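Local coordinates for peroxiredoxin (Clostridioides difficile, PDB 6TSB), which hydrolyses chitin through this family 18 glycosidase domain and probably reduces peroxides through a separate peroxiredoxin domain of the same spore coat protein, at residues Y272-L275 with R276-Y279; Y279-N283 with G284-R288; E358-E361 with G362-Q366. All coordinates share one frame; numbering follows the deposited sequence.

Contact 1. Residues Y272-L275 with R276-Y279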
ATOM      1  N   TYR A 272     -12.670   8.474 -10.448  1.00 52.12           N
ATOM      2  CA  TYR A 272     -12.286   7.792  -9.196  1.00 58.29           C
ATOM      3  C   TYR A 272     -13.371   6.757  -8.859  1.00 62.05           C
ATOM      4  O   TYR A 272     -13.016   5.602  -8.624  1.00 64.79           O
ATOM      5  CB  TYR A 272     -12.059   8.763  -8.046  1.00 53.36           C
ATOM      6  CG  TYR A 272     -11.625   8.046  -6.804  1.00 56.13           C
ATOM      7  CD1 TYR A 272     -10.508   7.220  -6.823  1.00 62.10           C
ATOM      8  CD2 TYR A 272     -12.334   8.166  -5.622  1.00 63.75           C
ATOM      9  CE1 TYR A 272     -10.090   6.544  -5.688  1.00 64.56           C
ATOM     10  CE2 TYR A 272     -11.912   7.519  -4.468  1.00 70.01           C
ATOM     11  CZ  TYR A 272     -10.790   6.700  -4.498  1.00 66.40           C
ATOM     12  OH  TYR A 272     -10.370   6.058  -3.359  1.00 61.84           O
ATOM     13  N   ASP A 273     -14.645   7.152  -8.889  1.00 59.04           N
ATOM     14  CA  ASP A 273     -15.811   6.247  -8.694  1.00 58.78           C
ATOM     15  C   ASP A 273     -15.638   4.957  -9.516  1.00 58.31           C
ATOM     16  O   ASP A 273     -15.831   3.879  -8.914  1.00 61.90           O
ATOM     17  CB  ASP A 273     -17.107   7.026  -8.912  1.00 58.06           C
ATOM     18  CG  ASP A 273     -17.271   8.046  -7.796  1.00 61.57           C
ATOM     19  OD1 ASP A 273     -16.443   7.965  -6.841  1.00 54.71           O
ATOM     20  OD2 ASP A 273     -18.188   8.929  -7.889  1.00 54.47           O
ATOM     21  N   GLU A 274     -15.200   5.033 -10.779  1.00 53.40           N
ATOM     22  CA  GLU A 274     -15.030   3.860 -11.688  1.00 58.86           C
ATOM     23  C   GLU A 274     -13.782   3.019 -11.317  1.00 66.64           C
ATOM     24  O   GLU A 274     -13.755   1.821 -11.643  1.00 64.90           O
ATOM     25  CB  GLU A 274     -14.960   4.320 -13.149  1.00 59.93           C
ATOM     26  CG  GLU A 274     -16.299   4.694 -13.785  1.00 64.44           C
ATOM     27  CD  GLU A 274     -16.174   5.261 -15.201  1.00 73.16           C
ATOM     28  OE1 GLU A 274     -15.147   5.937 -15.502  1.00 65.72           O
ATOM     29  OE2 GLU A 274     -17.086   5.024 -16.022  1.00 68.15           O
ATOM     30  N   LEU A 275     -12.753   3.603 -10.700  1.00 62.42           N
ATOM     31  CA  LEU A 275     -11.584   2.854 -10.162  1.00 65.15           C
ATOM     32  C   LEU A 275     -11.988   2.160  -8.846  1.00 65.43           C
ATOM     33  O   LEU A 275     -11.605   0.993  -8.637  1.00 67.48           O
ATOM     34  CB  LEU A 275     -10.421   3.838  -9.955  1.00 65.12           C
ATOM     35  CG  LEU A 275      -9.862   4.529 -11.206  1.00 61.46           C
ATOM     36  CD1 LEU A 275      -8.793   5.545 -10.834  1.00 59.85           C
ATOM     37  CD2 LEU A 275      -9.301   3.525 -12.197  1.00 62.52           C
ATOM     38  N   ARG A 276     -12.723   2.876  -7.989  1.00 64.19           N
ATOM     39  CA  ARG A 276     -13.318   2.413  -6.706  1.00 71.63           C
ATOM     40  C   ARG A 276     -14.162   1.153  -6.935  1.00 71.06           C
ATOM     41  O   ARG A 276     -14.394   0.432  -5.968  1.00 70.31           O
ATOM     42  CB  ARG A 276     -14.215   3.509  -6.109  1.00 76.65           C
ATOM     43  CG  ARG A 276     -13.587   4.325  -4.992  1.00 80.99           C
ATOM     44  CD  ARG A 276     -13.943   3.710  -3.655  1.00 98.94           C
ATOM     45  NE  ARG A 276     -13.077   4.137  -2.563  1.00109.68           N
ATOM     46  CZ  ARG A 276     -13.153   3.698  -1.303  1.00113.60           C
ATOM     47  NH1 ARG A 276     -14.053   2.793  -0.951  1.00112.62           N
ATOM     48  NH2 ARG A 276     -12.317   4.168  -0.395  1.00116.88           N
ATOM     49  N   ARG A 277     -14.662   0.936  -8.150  1.00 75.93           N
ATOM     50  CA  ARG A 277     -15.627  -0.154  -8.445  1.00 79.35           C
ATOM     51  C   ARG A 277     -14.922  -1.274  -9.219  1.00 70.25           C
ATOM     52  O   ARG A 277     -15.126  -2.433  -8.854  1.00 72.65           O
ATOM     53  CB  ARG A 277     -16.849   0.393  -9.192  1.00 81.93           C
ATOM     54  CG  ARG A 277     -18.167  -0.249  -8.780  1.00 88.10           C
ATOM     55  CD  ARG A 277     -19.193  -0.319  -9.901  1.00 95.44           C
ATOM     56  NE  ARG A 277     -19.400   0.975 -10.549  1.00100.25           N
ATOM     57  CZ  ARG A 277     -19.191   1.245 -11.841  1.00101.65           C
ATOM     58  NH1 ARG A 277     -18.774   0.307 -12.676  1.00 99.83           N
ATOM     59  NH2 ARG A 277     -19.404   2.468 -12.301  1.00 95.89           N
ATOM     60  N   ASP A 278     -14.110  -0.954 -10.229  1.00 64.55           N
ATOM     61  CA  ASP A 278     -13.586  -1.951 -11.209  1.00 74.80           C
ATOM     62  C   ASP A 278     -12.055  -2.130 -11.151  1.00 74.86           C
ATOM     63  O   ASP A 278     -11.532  -2.777 -12.087  1.00 86.29           O
ATOM     64  CB  ASP A 278     -13.989  -1.556 -12.635  1.00 73.62           C
ATOM     65  CG  ASP A 278     -15.470  -1.239 -12.766  1.00 80.94           C
ATOM     66  OD1 ASP A 278     -16.213  -1.485 -11.779  1.00 73.42           O
ATOM     67  OD2 ASP A 278     -15.870  -0.738 -13.848  1.00 77.21           O
ATOM     68  N   TYR A 279     -11.335  -1.598 -10.149  1.00 72.58           N
ATOM     69  CA  TYR A 279      -9.845  -1.533 -10.198  1.00 69.23           C
ATOM     70  C   TYR A 279      -9.151  -1.782  -8.842  1.00 68.07           C
ATOM     71  O   TYR A 279      -8.120  -2.462  -8.932  1.00 64.29           O
ATOM     72  CB  TYR A 279      -9.395  -0.216 -10.838  1.00 65.70           C
ATOM     73  CG  TYR A 279      -9.734  -0.065 -12.301  1.00 59.51           C
ATOM     74  CD1 TYR A 279     -10.985   0.381 -12.711  1.00 59.28           C
ATOM     75  CD2 TYR A 279      -8.796  -0.340 -13.288  1.00 55.20           C
ATOM     76  CE1 TYR A 279     -11.300   0.551 -14.056  1.00 56.09           C
ATOM     77  CE2 TYR A 279      -9.093  -0.177 -14.637  1.00 59.74           C
ATOM     78  CZ  TYR A 279     -10.353   0.263 -15.026  1.00 57.48           C
ATOM     79  OH  TYR A 279     -10.647   0.417 -16.352  1.00 53.76           O
TER
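The first torsion of Tyr272 (chi1 -178°) carries its ring beside its own carbonyl carbon, and a bend at the second torsion of Arg276 (chi2 -93°) lays that side chain across the ring one helical turn later. The meeting is an aliphatic one: Arg276 CG sits over one face, 3.9 Å from the centroid of the Tyr272 ring and offset toward its rim, in a CH-pi contact. The guanidinium stands steeply to the ring, at 75°, so that its edge faces the hydroxyl; Arg276 NE gives Tyr272 OH a weak but nearly straight bond of 3.4 Å. Arginine suits the place because its methylenes can cover the aromatic while its charged end passes on, to a long, weak ion pair with Glu286. In the backbone, Arg276 N bonds to Tyr272 O at 2.8 Å, an ordinary i to i+4 link. All this lies in the short helix 272-278, which follows the strand hairpin 254-264/268-271 of the TIM-barrel glycosidase. Toward its far end the pattern recurs with the order reversed: Leu275 CD2 covers one face of the Tyr279 ring, 3.8 Å from its centroid, while Glu274 O lies at the ring's edge, 3.3 Å from Tyr279 CD1. Glu274 O also accepts from Asp278 N at 3.1 Å. Arg277, on the exposed side, reaches forward to Asp278 in a weak salt bridge. Asp273 turns to the second subunit, where its OD2 takes a hydrogen bond from Gln338 N, and Leu342 of that subunit packs on Tyr272.

Contact 2. Residues Y279-N283 with G284-R288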
ATOM      1  N   TYR A 279     -11.335  -1.598 -10.149  1.00 72.58           N
ATOM      2  CA  TYR A 279      -9.845  -1.533 -10.198  1.00 69.23           C
ATOM      3  C   TYR A 279      -9.151  -1.782  -8.842  1.00 68.07           C
ATOM      4  O   TYR A 279      -8.120  -2.462  -8.932  1.00 64.29           O
ATOM      5  CB  TYR A 279      -9.395  -0.216 -10.838  1.00 65.70           C
ATOM      6  CG  TYR A 279      -9.734  -0.065 -12.301  1.00 59.51           C
ATOM      7  CD1 TYR A 279     -10.985   0.381 -12.711  1.00 59.28           C
ATOM      8  CD2 TYR A 279      -8.796  -0.340 -13.288  1.00 55.20           C
ATOM      9  CE1 TYR A 279     -11.300   0.551 -14.056  1.00 56.09           C
ATOM     10  CE2 TYR A 279      -9.093  -0.177 -14.637  1.00 59.74           C
ATOM     11  CZ  TYR A 279     -10.353   0.263 -15.026  1.00 57.48           C
ATOM     12  OH  TYR A 279     -10.647   0.417 -16.352  1.00 53.76           O
ATOM     13  N   ILE A 280      -9.623  -1.304  -7.671  1.00 65.65           N
ATOM     14  CA  ILE A 280      -8.721  -1.199  -6.477  1.00 72.43           C
ATOM     15  C   ILE A 280      -9.146  -2.073  -5.272  1.00 81.00           C
ATOM     16  O   ILE A 280      -8.249  -2.806  -4.749  1.00 72.39           O
ATOM     17  CB  ILE A 280      -8.426   0.277  -6.126  1.00 75.09           C
ATOM     18  CG1 ILE A 280      -9.567   1.007  -5.408  1.00 79.09           C
ATOM     19  CG2 ILE A 280      -7.984   1.031  -7.380  1.00 81.50           C
ATOM     20  CD1 ILE A 280      -9.204   2.440  -5.011  1.00 80.11           C
ATOM     21  N   ASN A 281     -10.397  -2.037  -4.800  1.00 80.25           N
ATOM     22  CA  ASN A 281     -10.749  -2.712  -3.515  1.00 89.64           C
ATOM     23  C   ASN A 281     -11.544  -3.995  -3.792  1.00101.27           C
ATOM     24  O   ASN A 281     -12.735  -3.869  -4.154  1.00122.00           O
ATOM     25  CB  ASN A 281     -11.493  -1.777  -2.557  1.00 87.77           C
ATOM     26  CG  ASN A 281     -10.593  -0.723  -1.944  1.00 88.00           C
ATOM     27  OD1 ASN A 281      -9.470  -1.020  -1.544  1.00 83.86           O
ATOM     28  ND2 ASN A 281     -11.068   0.510  -1.868  1.00 83.83           N
ATOM     29  N   LYS A 282     -10.915  -5.169  -3.589  1.00 94.93           N
ATOM     30  CA  LYS A 282     -11.481  -6.517  -3.889  1.00 91.83           C
ATOM     31  C   LYS A 282     -12.554  -6.890  -2.862  1.00 92.97           C
ATOM     32  O   LYS A 282     -12.219  -6.914  -1.671  1.00 81.88           O
ATOM     33  CB  LYS A 282     -10.416  -7.622  -3.892  1.00 88.49           C
ATOM     34  CG  LYS A 282     -10.964  -9.043  -3.747  1.00 86.49           C
ATOM     35  CD  LYS A 282     -11.999  -9.453  -4.809  1.00 93.10           C
ATOM     36  CE  LYS A 282     -11.545 -10.543  -5.766  1.00 89.21           C
ATOM     37  NZ  LYS A 282     -10.154 -10.341  -6.245  1.00 85.19           N
ATOM     38  N   ASN A 283     -13.759  -7.234  -3.353  1.00103.18           N
ATOM     39  CA  ASN A 283     -14.995  -7.592  -2.597  1.00100.86           C
ATOM     40  C   ASN A 283     -15.106  -6.716  -1.336  1.00 97.78           C
ATOM     41  O   ASN A 283     -15.401  -7.269  -0.259  1.00 95.75           O
ATOM     42  CB  ASN A 283     -15.058  -9.100  -2.312  1.00 97.34           C
ATOM     43  CG  ASN A 283     -16.398  -9.563  -1.767  1.00101.92           C
ATOM     44  OD1 ASN A 283     -16.472 -10.584  -1.086  1.00 95.89           O
ATOM     45  ND2 ASN A 283     -17.466  -8.825  -2.043  1.00 95.46           N
ATOM     46  N   GLY A 284     -14.877  -5.401  -1.475  1.00100.02           N
ATOM     47  CA  GLY A 284     -15.061  -4.380  -0.421  1.00106.20           C
ATOM     48  C   GLY A 284     -13.988  -4.424   0.662  1.00108.64           C
ATOM     49  O   GLY A 284     -13.990  -3.515   1.529  1.00101.06           O
ATOM     50  N   TYR A 285     -13.114  -5.441   0.641  1.00105.04           N
ATOM     51  CA  TYR A 285     -12.010  -5.639   1.619  1.00 89.64           C
ATOM     52  C   TYR A 285     -10.938  -4.579   1.366  1.00 86.90           C
ATOM     53  O   TYR A 285     -10.419  -4.449   0.228  1.00 81.02           O
ATOM     54  CB  TYR A 285     -11.418  -7.049   1.542  1.00 90.77           C
ATOM     55  CG  TYR A 285     -12.220  -8.106   2.257  1.00 88.36           C
ATOM     56  CD1 TYR A 285     -12.216  -8.181   3.641  1.00 84.08           C
ATOM     57  CD2 TYR A 285     -12.986  -9.030   1.559  1.00 85.08           C
ATOM     58  CE1 TYR A 285     -12.947  -9.145   4.318  1.00 85.51           C
ATOM     59  CE2 TYR A 285     -13.719 -10.005   2.221  1.00 86.49           C
ATOM     60  CZ  TYR A 285     -13.705 -10.058   3.606  1.00 82.09           C
ATOM     61  OH  TYR A 285     -14.420 -11.002   4.278  1.00 74.46           O
ATOM     62  N   GLU A 286     -10.621  -3.822   2.413  1.00 86.34           N
ATOM     63  CA  GLU A 286      -9.660  -2.698   2.332  1.00 87.60           C
ATOM     64  C   GLU A 286      -8.356  -3.125   3.016  1.00 76.76           C
ATOM     65  O   GLU A 286      -8.418  -3.697   4.126  1.00 68.45           O
ATOM     66  CB  GLU A 286     -10.311  -1.449   2.932  1.00 98.86           C
ATOM     67  CG  GLU A 286      -9.919  -0.164   2.220  1.00 99.40           C
ATOM     68  CD  GLU A 286     -11.048   0.814   1.956  1.00 97.40           C
ATOM     69  OE1 GLU A 286     -12.230   0.450   2.153  1.00 95.04           O
ATOM     70  OE2 GLU A 286     -10.737   1.938   1.536  1.00 99.69           O
ATOM     71  N   TYR A 287      -7.228  -2.877   2.348  1.00 68.75           N
ATOM     72  CA  TYR A 287      -5.852  -3.156   2.829  1.00 65.64           C
ATOM     73  C   TYR A 287      -5.434  -2.058   3.817  1.00 81.84           C
ATOM     74  O   TYR A 287      -5.526  -0.860   3.462  1.00 92.65           O
ATOM     75  CB  TYR A 287      -4.910  -3.245   1.630  1.00 59.95           C
ATOM     76  CG  TYR A 287      -3.472  -3.512   1.977  1.00 73.12           C
ATOM     77  CD1 TYR A 287      -2.642  -2.484   2.399  1.00 76.22           C
ATOM     78  CD2 TYR A 287      -2.933  -4.787   1.877  1.00 77.22           C
ATOM     79  CE1 TYR A 287      -1.306  -2.712   2.690  1.00 78.56           C
ATOM     80  CE2 TYR A 287      -1.602  -5.037   2.185  1.00 75.12           C
ATOM     81  CZ  TYR A 287      -0.783  -3.994   2.593  1.00 75.06           C
ATOM     82  OH  TYR A 287       0.534  -4.210   2.896  1.00 62.09           O
ATOM     83  N   ARG A 288      -5.017  -2.457   5.027  1.00 84.75           N
ATOM     84  CA  ARG A 288      -4.493  -1.569   6.106  1.00 79.65           C
ATOM     85  C   ARG A 288      -3.134  -2.099   6.588  1.00 75.45           C
ATOM     86  O   ARG A 288      -2.825  -3.299   6.358  1.00 78.09           O
ATOM     87  CB  ARG A 288      -5.477  -1.499   7.279  1.00 89.37           C
ATOM     88  CG  ARG A 288      -6.843  -0.920   6.941  1.00 94.74           C
ATOM     89  CD  ARG A 288      -6.815   0.592   6.879  1.00 96.87           C
ATOM     90  NE  ARG A 288      -7.998   1.121   6.208  1.00106.72           N
ATOM     91  CZ  ARG A 288      -9.111   1.535   6.810  1.00 98.56           C
ATOM     92  NH1 ARG A 288      -9.226   1.490   8.129  1.00 91.32           N
ATOM     93  NH2 ARG A 288     -10.115   1.989   6.078  1.00 93.78           N
TER
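Lys282 and Tyr285 meet through the backbone, Tyr285 N donating to Lys282 O at 2.9 Å and so closing a tight four-residue turn. The bond is somewhat bent, with the donor above the carbonyl plane. The same oxygen lies 3.3 Å from Tyr285 CB and in the plane of the Tyr285 ring, at its edge, so the aromatic leans against the turn it closes. One residue further out on each side of the turn, the Asn281 amide and the Glu286 carboxylate approach obliquely, their planes 40° apart; Asn281 ND2 stays 3.7 Å from Glu286 OE2, a polar neighbourhood too long for a bond. The carboxylate has its weak partner in Arg276, which also rests on Asn281. Farther out, Lys300 NZ holds Asn283 O by a hydrogen bond, and Val299 of the adjacent strand pairs its backbone with that of Glu286. The second subunit adds its own layer: its Tyr279 ring meets the Tyr285 ring, and its Asn281 packs against Lys282. What sets the geometry is the pair at the corner. Asn283 and Gly284 both have positive phi, 37° and 73°, a region that asparagine tolerates better than most residues and that glycine enters freely. Lys282-Asn283-Gly284-Tyr285 is therefore a type I' beta turn with the Asn-Gly sequence classically found in that turn, here reversing the chain after helix 272-278 and delivering it to strand 286-290, an outermost strand of a three-stranded antiparallel sheet.

Contact 3. Residues E358-E361 with G362-Q366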
ATOM      1  N   GLU A 358      14.518  -3.300  -3.547  1.00 69.96           N
ATOM      2  CA  GLU A 358      14.271  -2.672  -4.884  1.00 79.17           C
ATOM      3  C   GLU A 358      12.847  -2.982  -5.370  1.00 70.75           C
ATOM      4  O   GLU A 358      12.147  -2.036  -5.766  1.00 65.39           O
ATOM      5  CB  GLU A 358      15.281  -3.146  -5.928  1.00 91.26           C
ATOM      6  CG  GLU A 358      16.284  -2.074  -6.311  1.00102.95           C
ATOM      7  CD  GLU A 358      17.537  -2.582  -7.004  1.00117.85           C
ATOM      8  OE1 GLU A 358      17.564  -3.772  -7.410  1.00119.77           O
ATOM      9  OE2 GLU A 358      18.492  -1.788  -7.130  1.00125.03           O
ATOM     10  N   GLU A 359      12.435  -4.251  -5.324  1.00 66.75           N
ATOM     11  CA  GLU A 359      11.058  -4.714  -5.672  1.00 64.22           C
ATOM     12  C   GLU A 359       9.993  -3.900  -4.916  1.00 69.96           C
ATOM     13  O   GLU A 359       9.026  -3.437  -5.552  1.00 78.56           O
ATOM     14  CB  GLU A 359      10.918  -6.192  -5.329  1.00 69.32           C
ATOM     15  CG  GLU A 359      10.157  -6.991  -6.366  1.00 82.30           C
ATOM     16  CD  GLU A 359      10.607  -8.441  -6.420  1.00 82.07           C
ATOM     17  OE1 GLU A 359      11.786  -8.688  -6.754  1.00 75.82           O
ATOM     18  OE2 GLU A 359       9.788  -9.309  -6.095  1.00 85.26           O
ATOM     19  N   LEU A 360      10.153  -3.732  -3.600  1.00 64.09           N
ATOM     20  CA  LEU A 360       9.105  -3.164  -2.707  1.00 63.00           C
ATOM     21  C   LEU A 360       9.133  -1.623  -2.747  1.00 64.46           C
ATOM     22  O   LEU A 360       8.119  -1.009  -2.306  1.00 55.06           O
ATOM     23  CB  LEU A 360       9.307  -3.674  -1.270  1.00 60.95           C
ATOM     24  CG  LEU A 360       9.285  -5.193  -1.025  1.00 63.60           C
ATOM     25  CD1 LEU A 360       9.554  -5.497   0.440  1.00 67.75           C
ATOM     26  CD2 LEU A 360       7.976  -5.846  -1.433  1.00 64.02           C
ATOM     27  N   GLU A 361      10.241  -1.017  -3.206  1.00 70.18           N
ATOM     28  CA  GLU A 361      10.360   0.456  -3.452  1.00 74.35           C
ATOM     29  C   GLU A 361       9.363   0.842  -4.550  1.00 63.86           C
ATOM     30  O   GLU A 361       8.885   1.989  -4.524  1.00 63.84           O
ATOM     31  CB  GLU A 361      11.781   0.892  -3.854  1.00 86.42           C
ATOM     32  CG  GLU A 361      12.759   1.169  -2.701  1.00 91.53           C
ATOM     33  CD  GLU A 361      12.441   2.313  -1.739  1.00 94.63           C
ATOM     34  OE1 GLU A 361      11.500   3.095  -2.011  1.00 91.46           O
ATOM     35  OE2 GLU A 361      13.148   2.429  -0.715  1.00 94.47           O
ATOM     36  N   GLY A 362       9.054  -0.102  -5.451  1.00 65.54           N
ATOM     37  CA  GLY A 362       8.118   0.059  -6.577  1.00 63.58           C
ATOM     38  C   GLY A 362       6.736  -0.501  -6.288  1.00 63.81           C
ATOM     39  O   GLY A 362       6.075  -0.912  -7.249  1.00 83.12           O
ATOM     40  N   ILE A 363       6.302  -0.524  -5.028  1.00 70.05           N
ATOM     41  CA  ILE A 363       4.984  -1.101  -4.601  1.00 73.10           C
ATOM     42  C   ILE A 363       4.413  -0.315  -3.403  1.00 76.12           C
ATOM     43  O   ILE A 363       3.194  -0.008  -3.397  1.00 72.11           O
ATOM     44  CB  ILE A 363       5.114  -2.601  -4.249  1.00 73.25           C
ATOM     45  CG1 ILE A 363       5.604  -3.449  -5.432  1.00 78.41           C
ATOM     46  CG2 ILE A 363       3.792  -3.113  -3.690  1.00 71.46           C
ATOM     47  CD1 ILE A 363       5.945  -4.882  -5.083  1.00 75.69           C
ATOM     48  N   TYR A 364       5.237  -0.062  -2.386  1.00 70.63           N
ATOM     49  CA  TYR A 364       4.791   0.513  -1.095  1.00 68.13           C
ATOM     50  C   TYR A 364       5.057   2.015  -1.073  1.00 71.04           C
ATOM     51  O   TYR A 364       6.237   2.452  -1.163  1.00 59.82           O
ATOM     52  CB  TYR A 364       5.447  -0.238   0.059  1.00 63.07           C
ATOM     53  CG  TYR A 364       4.903  -1.634   0.161  1.00 65.64           C
ATOM     54  CD1 TYR A 364       5.481  -2.691  -0.535  1.00 64.20           C
ATOM     55  CD2 TYR A 364       3.748  -1.887   0.891  1.00 72.35           C
ATOM     56  CE1 TYR A 364       4.958  -3.977  -0.449  1.00 65.73           C
ATOM     57  CE2 TYR A 364       3.209  -3.165   0.981  1.00 71.46           C
ATOM     58  CZ  TYR A 364       3.819  -4.217   0.312  1.00 68.12           C
ATOM     59  OH  TYR A 364       3.289  -5.476   0.406  1.00 70.31           O
ATOM     60  N   GLY A 365       3.956   2.760  -0.945  1.00 72.78           N
ATOM     61  CA  GLY A 365       3.921   4.213  -0.726  1.00 69.81           C
ATOM     62  C   GLY A 365       4.606   4.591   0.576  1.00 71.55           C
ATOM     63  O   GLY A 365       4.111   4.169   1.665  1.00 68.84           O
ATOM     64  N   GLN A 366       5.712   5.338   0.442  1.00 60.69           N
ATOM     65  CA  GLN A 366       6.470   6.000   1.531  1.00 68.18           C
ATOM     66  C   GLN A 366       6.012   7.469   1.636  1.00 67.60           C
ATOM     67  O   GLN A 366       5.672   8.070   0.597  1.00 65.50           O
ATOM     68  CB  GLN A 366       7.978   5.821   1.277  1.00 66.38           C
ATOM     69  CG  GLN A 366       8.422   4.361   1.097  1.00 65.41           C
ATOM     70  CD  GLN A 366       8.016   3.454   2.240  1.00 56.21           C
ATOM     71  OE1 GLN A 366       7.132   2.607   2.118  1.00 52.82           O
ATOM     72  NE2 GLN A 366       8.643   3.657   3.387  1.00 52.31           N
TER
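At the edge of the Tyr364 ring, in its plane, lies Leu360 O, 3.6 Å from Tyr364 CD1. Leu360 runs side by side with the ring, both side chains pointing the same way, and its CD2 methyl touches Tyr364 CE1 at 3.7 Å. Both residues have CG anti to the carbonyl carbon (chi1 -58° in Leu360 and -69° in Tyr364), which helps the two side chains to run in the same direction across the four-residue step. Leucine suits this position because its branched end is wholly apolar: CD2 lies against Tyr364, and the buried side chain also packs on Ala311 and Phe315 of helix 311-323. The backbone oxygen of Leu360 is gripped twice: Tyr364 N donates to Leu360 O at 3.0 Å, and Ile363 N adds a weaker bond of 3.3 Å. A further weak bond joins Gly362 N to Glu359 O, so the carbonyls of Glu359 and Leu360 both take N-H groups from the chain that leaves. Ile363 folds back over this turn, its CG1 coming 3.4 Å from Glu359 O, while its CD1 approaches Leu360 CD2 at 4.3 Å, a loose apolar contact. The carboxylate of Glu359 heads away from the turn to form a salt bridge with Arg344 of helix 341-351, fastening one helix to another. Tyr364 lies on Leu312, again of helix 311-323, its hydroxyl making a weak hydrogen bond to Asp310. In the second subunit, Phe367 meets Leu360 and Arg288 meets Ile363, so the end of helix 353-361 and the loop after it lie between helix 311-323 and the partner chain.

Contacts 1 and 2 are consecutive and share Tyr279: helix 272-278 passes through the turn into strand 286-290, with centres 11 Å apart and the Arg276 and Glu286 side chains bridging them. Both follow the seventh parallel strand of the barrel, 254-264, where many family 18 chitinases carry an insertion. Contact 3 comes last along the chain, on helix 353-361; its centre is about 19 Å from that of contact 2, which it touches where Tyr287 meets Tyr364, and about 23 Å from that of contact 1. All three touch the second subunit, consistent with a dimer in which the C-terminal part of each chain packs against its partner.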